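Local coordinates for GCN5-related N-acetyltransferase (Kribbella flavida, PDB 4MY0), which probably transfers acetyl groups from acetyl-CoA to amino groups, perhaps those of aminoglycosides, at residues K166-F171 and E197-E202. Residues are numbered along the deposited sequence; the frame is centred on the assembly and turned at random.
Sequences KDAARF and EWLEDE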
loop_
_atom_site.group_PDB
_atom_site.type_symbol
_atom_site.label_atom_id
_atom_site.label_comp_id
_atom_site.label_asym_id
_atom_site.label_seq_id
_atom_site.Cartn_x
_atom_site.Cartn_y
_atom_site.Cartn_z
ATOM N N LYS C 166 -36.288 -12.013 20.087
ATOM C CA LYS C 166 -36.950 -12.510 21.290
ATOM C C LYS C 166 -35.979 -13.108 22.310
ATOM O O LYS C 166 -36.373 -13.442 23.424
ATOM C CB LYS C 166 -38.014 -13.544 20.925
ATOM C CG LYS C 166 -39.128 -13.005 20.039
ATOM C CD LYS C 166 -38.855 -13.283 18.559
ATOM C CE LYS C 166 -39.649 -12.345 17.641
ATOM N NZ LYS C 166 -41.119 -12.395 17.888
ATOM N N ASP C 167 -34.715 -13.259 21.923
ATOM C CA ASP C 167 -33.721 -13.822 22.820
ATOM C C ASP C 167 -32.971 -12.742 23.597
ATOM O O ASP C 167 -32.017 -13.034 24.316
ATOM C CB ASP C 167 -32.740 -14.680 22.026
ATOM C CG ASP C 167 -33.414 -15.880 21.385
ATOM O OD1 ASP C 167 -34.020 -16.684 22.128
ATOM O OD2 ASP C 167 -33.339 -16.010 20.138
ATOM N N ALA C 168 -33.406 -11.493 23.455
ATOM C CA ALA C 168 -32.702 -10.375 24.082
ATOM C C ALA C 168 -32.556 -10.569 25.589
ATOM O O ALA C 168 -31.480 -10.357 26.129
ATOM C CB ALA C 168 -33.408 -9.055 23.783
ATOM N N ALA C 169 -33.633 -10.974 26.263
ATOM C CA ALA C 169 -33.592 -11.114 27.719
ATOM C C ALA C 169 -32.690 -12.273 28.155
ATOM O O ALA C 169 -32.027 -12.196 29.192
ATOM C CB ALA C 169 -35.007 -11.271 28.302
ATOM N N ARG C 170 -32.672 -13.348 27.372
ATOM C CA ARG C 170 -31.766 -14.464 27.650
ATOM C C ARG C 170 -30.300 -14.045 27.527
ATOM O O ARG C 170 -29.456 -14.477 28.323
ATOM C CB ARG C 170 -32.066 -15.650 26.730
ATOM C CG ARG C 170 -31.123 -16.828 26.913
ATOM C CD ARG C 170 -31.177 -17.347 28.353
ATOM N NE ARG C 170 -30.368 -18.550 28.535
ATOM C CZ ARG C 170 -30.153 -19.128 29.712
ATOM N NH1 ARG C 170 -30.682 -18.598 30.810
ATOM N NH2 ARG C 170 -29.409 -20.230 29.796
ATOM N N PHE C 171 -29.996 -13.203 26.537
ATOM C CA PHE C 171 -28.631 -12.705 26.346
ATOM C C PHE C 171 -28.182 -11.915 27.573
ATOM O O PHE C 171 -27.046 -12.061 28.045
ATOM C CB PHE C 171 -28.547 -11.808 25.106
ATOM C CG PHE C 171 -28.344 -12.557 23.810
ATOM C CD1 PHE C 171 -27.417 -12.112 22.884
ATOM C CD2 PHE C 171 -29.081 -13.698 23.520
ATOM C CE1 PHE C 171 -27.232 -12.798 21.683
ATOM C CE2 PHE C 171 -28.903 -14.387 22.329
ATOM C CZ PHE C 171 -27.982 -13.948 21.413
ATOM N N GLU C 197 -33.066 -4.692 19.054
ATOM C CA GLU C 197 -32.819 -4.035 17.768
ATOM C C GLU C 197 -31.584 -4.630 17.109
ATOM O O GLU C 197 -31.561 -4.905 15.910
ATOM C CB GLU C 197 -32.618 -2.521 17.957
ATOM C CG GLU C 197 -33.822 -1.786 18.563
ATOM C CD GLU C 197 -33.605 -0.276 18.677
ATOM O OE1 GLU C 197 -32.638 0.241 18.069
ATOM O OE2 GLU C 197 -34.405 0.388 19.376
ATOM N N TRP C 198 -30.563 -4.829 17.930
ATOM C CA TRP C 198 -29.270 -5.352 17.524
ATOM C C TRP C 198 -29.448 -6.762 16.964
ATOM O O TRP C 198 -28.908 -7.083 15.908
ATOM C CB TRP C 198 -28.362 -5.326 18.762
ATOM C CG TRP C 198 -26.947 -5.805 18.632
ATOM C CD1 TRP C 198 -26.025 -5.440 17.688
ATOM C CD2 TRP C 198 -26.265 -6.692 19.538
ATOM N NE1 TRP C 198 -24.826 -6.076 17.930
ATOM C CE2 TRP C 198 -24.944 -6.842 19.064
ATOM C CE3 TRP C 198 -26.650 -7.385 20.697
ATOM C CZ2 TRP C 198 -24.003 -7.654 19.711
ATOM C CZ3 TRP C 198 -25.714 -8.194 21.340
ATOM C CH2 TRP C 198 -24.404 -8.321 20.841
ATOM N N LEU C 199 -30.242 -7.582 17.651
ATOM C CA LEU C 199 -30.458 -8.970 17.243
ATOM C C LEU C 199 -31.441 -9.097 16.081
ATOM O O LEU C 199 -31.428 -10.102 15.376
ATOM C CB LEU C 199 -30.952 -9.814 18.421
ATOM C CG LEU C 199 -30.003 -9.961 19.614
ATOM C CD1 LEU C 199 -30.666 -10.731 20.753
ATOM C CD2 LEU C 199 -28.705 -10.628 19.197
ATOM N N GLU C 200 -32.300 -8.096 15.885
ATOM C CA GLU C 200 -33.248 -8.132 14.761
ATOM C C GLU C 200 -32.619 -7.626 13.451
ATOM O O GLU C 200 -33.094 -7.939 12.367
ATOM C CB GLU C 200 -34.537 -7.359 15.086
ATOM C CG GLU C 200 -35.616 -7.473 14.000
ATOM C CD GLU C 200 -37.028 -7.267 14.529
ATOM O OE1 GLU C 200 -37.219 -7.336 15.761
ATOM O OE2 GLU C 200 -37.948 -7.035 13.711
ATOM N N ASP C 201 -31.548 -6.846 13.565
ATOM C CA ASP C 201 -30.799 -6.373 12.404
ATOM C C ASP C 201 -30.304 -7.575 11.578
ATOM O O ASP C 201 -29.531 -8.410 12.069
ATOM C CB ASP C 201 -29.632 -5.501 12.887
ATOM C CG ASP C 201 -28.879 -4.811 11.753
ATOM O OD1 ASP C 201 -28.847 -5.337 10.618
ATOM O OD2 ASP C 201 -28.282 -3.744 12.018
ATOM N N GLU C 202 -30.757 -7.664 10.329
ATOM C CA GLU C 202 -30.417 -8.789 9.454
ATOM C C GLU C 202 -28.920 -8.915 9.147
ATOM O O GLU C 202 -28.469 -9.954 8.675
ATOM C CB GLU C 202 -31.205 -8.712 8.141
ATOM C CG GLU C 202 -32.531 -9.462 8.158
ATOM C CD GLU C 202 -33.333 -9.264 6.877
ATOM O OE1 GLU C 202 -32.809 -9.578 5.783
ATOM O OE2 GLU C 202 -34.489 -8.790 6.967
#
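Asp-167 and Phe-171, which both border Leu-199, are joined by a helical backbone bond: Phe-171 N gives its hydrogen to Asp-167 O at 3.0 Å. Asp-167 is the N-cap residue of helix 168-182, yet its carboxylate does no capping; OD1 makes a salt bridge to Arg-161, while OD2 takes the backbone N-H of Gly-164. Between the segments, side chains meet hydrocarbon on hydrocarbon or on backbone, and Leu-199 from the end of helix 192-200 does most of the work. With Leu-199 CD1 anti to CA (chi2 176°), this methyl is carried forward over the phenyl ring of Phe-171. Leu-199 CD1 stands 4.0 Å from the centroid of the Phe-171 ring and 6° off its normal, a nearly centred CH-pi contact. The other branch sits toward the rim, where Leu-199 CD2 meets Phe-171 CE1 at 3.6 Å. Leu-199 CD1 also rests on the first turn of helix 168-182, 3.9 Å from Ala-168 CA, and the backbones come near enough here for the CA atoms of Ala-168 and Leu-199 to lie 7.3 Å apart. The small Ala-168 side chain also touches Ile-195 and Ala-196, one turn back on helix 192-200. Phe-171 is stacked with Phe-213, and both it and Leu-199 reach Val-215 on strand 212-219. Replacing Phe-171 by an alanine is likely to leave the Leu-199 methyls and the Phe-213 ring without the ring they pack on, opening a gap between the two helices and that strand. Strand 161-162, these two helices and antiparallel strands 205-209, 212-219 and 222-230 are consistent with the opening of a second GNAT fold. No hydrogen bond crosses between the segments, so the helices are held here by dispersion and burial of hydrocarbon.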